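Local coordinates for 4-methyl-5(B-hydroxyethyl)-thiazole monophosphate biosynthesis enzyme (Vibrio cholerae O1 biovar El Tor, PDB 3OT1), which is of unknown function but may take part in thiazole monophosphate biosynthesis, as a member of the DJ-1/PfpI superfamily, at residues Q103-A115 against H156-F169. Residues are numbered along the deposited sequence; the frame is centred on the assembly and turned at random. Where two conformers were deposited one is given.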
# COMPACT_ATOMS: atom_id res chain seq x y z
N GLN A 103 -7.19 1.10 28.53
CA GLN A 103 -8.58 1.43 28.24
C GLN A 103 -9.32 0.30 27.53
O GLN A 103 -10.48 0.46 27.15
CB GLN A 103 -8.65 2.71 27.43
CG GLN A 103 -8.21 3.89 28.24
CD GLN A 103 -8.20 5.19 27.50
OE1 GLN A 103 -8.76 5.32 26.41
NE2 GLN A 103 -7.54 6.18 28.08
N GLY A 104 -8.67 -0.85 27.38
CA GLY A 104 -9.27 -2.02 26.77
C GLY A 104 -9.42 -1.95 25.27
O GLY A 104 -10.18 -2.72 24.69
N LYS A 105 -8.69 -1.05 24.64
CA LYS A 105 -8.82 -0.80 23.20
C LYS A 105 -7.87 -1.62 22.39
O LYS A 105 -6.75 -1.87 22.81
CB LYS A 105 -8.60 0.67 22.93
CG LYS A 105 -9.73 1.55 23.52
CD LYS A 105 -9.41 3.03 23.51
CE LYS A 105 -10.63 3.80 24.00
NZ LYS A 105 -10.34 5.25 24.14
N LEU A 106 -8.30 -1.99 21.18
CA LEU A 106 -7.44 -2.66 20.24
C LEU A 106 -6.18 -1.87 19.94
O LEU A 106 -6.23 -0.70 19.56
CB LEU A 106 -8.21 -2.88 18.95
CG LEU A 106 -7.49 -3.66 17.85
CD1 LEU A 106 -7.18 -5.11 18.29
CD2 LEU A 106 -8.33 -3.64 16.55
N VAL A 107 -5.05 -2.56 20.08
CA VAL A 107 -3.76 -2.11 19.59
C VAL A 107 -3.35 -3.10 18.51
O VAL A 107 -3.39 -4.32 18.71
CB VAL A 107 -2.73 -2.00 20.71
CG1 VAL A 107 -1.35 -1.67 20.11
CG2 VAL A 107 -3.18 -0.96 21.74
N ALA A 108 -2.96 -2.55 17.36
CA ALA A 108 -2.61 -3.34 16.19
C ALA A 108 -1.23 -2.91 15.72
O ALA A 108 -0.96 -1.72 15.68
CB ALA A 108 -3.65 -3.11 15.09
N ALA A 109 -0.37 -3.84 15.37
CA ALA A 109 0.96 -3.51 14.90
C ALA A 109 1.47 -4.52 13.90
O ALA A 109 1.15 -5.70 13.97
CB ALA A 109 1.94 -3.41 16.08
N ILE A 110 2.32 -4.06 12.98
CA ILE A 110 2.79 -4.89 11.89
C ILE A 110 4.29 -4.80 11.73
O ILE A 110 4.92 -3.80 12.10
CB ILE A 110 2.02 -4.52 10.59
CG1 ILE A 110 2.28 -5.48 9.42
CG2 ILE A 110 2.27 -3.07 10.20
CD1 ILE A 110 1.26 -5.35 8.31
N CYS A 111 4.84 -5.83 11.10
CA CYS A 111 6.20 -5.83 10.61
C CYS A 111 7.24 -5.75 11.74
O CYS A 111 7.22 -6.58 12.64
CB CYS A 111 6.28 -4.68 9.58
SG CYS A 111 7.76 -4.36 8.68
N ALA A 112 8.15 -4.78 11.71
CA ALA A 112 9.19 -4.70 12.73
C ALA A 112 8.66 -4.29 14.10
O ALA A 112 9.33 -4.50 15.11
CB ALA A 112 10.31 -3.73 12.29
N THR A 113 7.51 -3.64 14.14
CA THR A 113 7.08 -2.99 15.36
C THR A 113 6.86 -3.92 16.55
O THR A 113 7.28 -3.59 17.64
CB THR A 113 5.90 -2.06 15.04
OG1 THR A 113 6.42 -1.01 14.22
CG2 THR A 113 5.28 -1.49 16.29
N PRO A 114 6.21 -5.08 16.36
CA PRO A 114 6.03 -5.94 17.55
C PRO A 114 7.38 -6.37 18.14
O PRO A 114 7.48 -6.56 19.35
CB PRO A 114 5.23 -7.13 17.02
CG PRO A 114 4.43 -6.53 15.85
CD PRO A 114 5.43 -5.58 15.22
N ALA A 115 8.40 -6.55 17.30
CA ALA A 115 9.75 -6.93 17.76
C ALA A 115 10.50 -5.76 18.38
O ALA A 115 10.97 -5.84 19.52
CB ALA A 115 10.53 -7.53 16.60
N HIS A 156 -6.27 -7.71 23.76
CA HIS A 156 -6.80 -6.91 22.66
C HIS A 156 -5.69 -6.50 21.70
O HIS A 156 -5.50 -5.31 21.43
CB HIS A 156 -7.50 -5.64 23.18
CG HIS A 156 -8.51 -5.91 24.24
ND1 HIS A 156 -8.28 -5.66 25.58
CD2 HIS A 156 -9.74 -6.45 24.16
CE1 HIS A 156 -9.34 -6.01 26.27
NE2 HIS A 156 -10.25 -6.49 25.44
N LEU A 157 -4.93 -7.49 21.21
CA LEU A 157 -3.73 -7.22 20.42
C LEU A 157 -3.78 -7.93 19.07
O LEU A 157 -3.97 -9.13 18.98
CB LEU A 157 -2.48 -7.71 21.19
CG LEU A 157 -1.17 -7.50 20.44
CD1 LEU A 157 -0.84 -6.02 20.32
CD2 LEU A 157 -0.03 -8.29 21.10
N LEU A 158 -3.59 -7.16 18.00
CA LEU A 158 -3.55 -7.71 16.65
C LEU A 158 -2.17 -7.45 16.08
O LEU A 158 -1.73 -6.29 16.07
CB LEU A 158 -4.60 -7.02 15.78
CG LEU A 158 -4.73 -7.56 14.35
CD1 LEU A 158 -5.34 -8.98 14.36
CD2 LEU A 158 -5.56 -6.59 13.50
N THR A 159 -1.49 -8.49 15.60
CA THR A 159 -0.22 -8.29 14.96
C THR A 159 -0.17 -8.97 13.60
O THR A 159 -0.96 -9.85 13.28
CB THR A 159 0.95 -8.77 15.85
OG1 THR A 159 0.74 -10.14 16.23
CG2 THR A 159 1.11 -7.88 17.06
N SER A 160 0.78 -8.51 12.77
CA SER A 160 0.91 -9.06 11.44
C SER A 160 2.35 -8.87 10.96
O SER A 160 3.16 -8.24 11.62
CB SER A 160 -0.11 -8.42 10.52
OG SER A 160 -0.22 -9.01 9.24
N GLN A 161 2.68 -9.43 9.81
CA GLN A 161 4.08 -9.66 9.42
C GLN A 161 4.76 -8.65 8.50
O GLN A 161 5.93 -8.38 8.71
CB GLN A 161 4.20 -11.05 8.79
CG GLN A 161 3.85 -12.19 9.75
CD GLN A 161 4.32 -13.52 9.25
OE1 GLN A 161 5.12 -13.61 8.31
NE2 GLN A 161 3.88 -14.58 9.92
N GLY A 162 4.12 -8.12 7.47
CA GLY A 162 4.89 -7.33 6.52
C GLY A 162 4.05 -6.68 5.47
O GLY A 162 2.82 -6.72 5.49
N PRO A 163 4.72 -6.08 4.48
CA PRO A 163 4.01 -5.38 3.43
C PRO A 163 2.92 -6.24 2.79
O PRO A 163 1.82 -5.77 2.53
CB PRO A 163 5.14 -5.02 2.45
CG PRO A 163 6.33 -4.84 3.31
CD PRO A 163 6.18 -5.92 4.35
N GLY A 164 3.24 -7.50 2.52
CA GLY A 164 2.34 -8.41 1.85
C GLY A 164 1.22 -8.96 2.70
O GLY A 164 0.34 -9.65 2.18
N THR A 165 1.22 -8.65 4.01
CA THR A 165 0.10 -8.98 4.89
C THR A 165 -0.69 -7.75 5.34
O THR A 165 -1.63 -7.88 6.11
CB THR A 165 0.56 -9.78 6.15
OG1 THR A 165 1.31 -8.93 7.00
CG2 THR A 165 1.35 -11.04 5.76
N ALA A 166 -0.33 -6.56 4.86
CA ALA A 166 -0.90 -5.35 5.40
C ALA A 166 -2.40 -5.23 5.10
O ALA A 166 -3.16 -4.75 5.93
CB ALA A 166 -0.13 -4.12 4.93
N LEU A 167 -2.81 -5.60 3.88
CA LEU A 167 -4.22 -5.56 3.54
C LEU A 167 -5.02 -6.54 4.42
O LEU A 167 -6.08 -6.21 4.97
CB LEU A 167 -4.36 -5.86 2.07
CG LEU A 167 -5.74 -5.77 1.47
CD1 LEU A 167 -6.43 -4.51 1.90
CD2 LEU A 167 -5.65 -5.87 -0.06
N GLU A 168 -4.51 -7.77 4.57
CA GLU A 168 -5.13 -8.76 5.44
C GLU A 168 -5.26 -8.24 6.86
O GLU A 168 -6.29 -8.41 7.50
CB GLU A 168 -4.29 -10.04 5.44
CG GLU A 168 -4.30 -10.79 4.13
CD GLU A 168 -3.08 -11.66 3.98
OE1 GLU A 168 -3.03 -12.72 4.60
OE2 GLU A 168 -2.14 -11.27 3.26
N PHE A 169 -4.22 -7.58 7.35
CA PHE A 169 -4.18 -7.00 8.69
C PHE A 169 -5.23 -5.90 8.85
O PHE A 169 -5.97 -5.88 9.84
CB PHE A 169 -2.75 -6.48 8.89
CG PHE A 169 -2.52 -5.55 10.06
CD1 PHE A 169 -2.45 -6.03 11.36
CD2 PHE A 169 -2.21 -4.23 9.85
CE1 PHE A 169 -2.10 -5.21 12.38
CE2 PHE A 169 -1.89 -3.39 10.88
CZ PHE A 169 -1.84 -3.88 12.16
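The ring of Phe169 packs against the face of the central sheet of this DJ-1/PfpI fold that carries Ala108 and Ile110, with Ile110 CB over one face of the ring, 4.2 Å from the Phe169 centroid in a CH-pi contact. At the ring's edge, in its plane, come Ala108 C and Leu158 O, while Ala108 CB reaches Phe169 CZ obliquely at 3.5 Å. The other flat group, the His156 imidazole, has Gly104 O over the centre of one face, 3.5 Å above the plane. Strands 106-110 and 157-160 run parallel, at 11° to each other, in register from Val107–Leu157 to Ile110–Ser160. Their ladder begins with a nearly straight bond from Val107 N to His156 O (171° at the hydrogen) and runs to Cys111 N, which meets Ser160 O from above the carbonyl plane. Cys111 sits just after the strand, in a type II' turn that leads into helix 113-119; with positive phi and Glu24 beside it, it matches the nucleophile elbow of this superfamily, though a catalytic role here is only inferred. On the opposite sheet face from Phe169, Pro114 CG packs on CG2 of Thr159, a residue whose OG1 is hydrogen-bonded to Thr130 N. Ile110, with CG1 anti to its nitrogen (chi1 -171°), brings CD1 against the start of helix 166-178, 3.6 Å from Ala166 CA. Beside it Thr165 OG1 accepts from Gly162 N and donates to Ser160 OG at 2.7 Å.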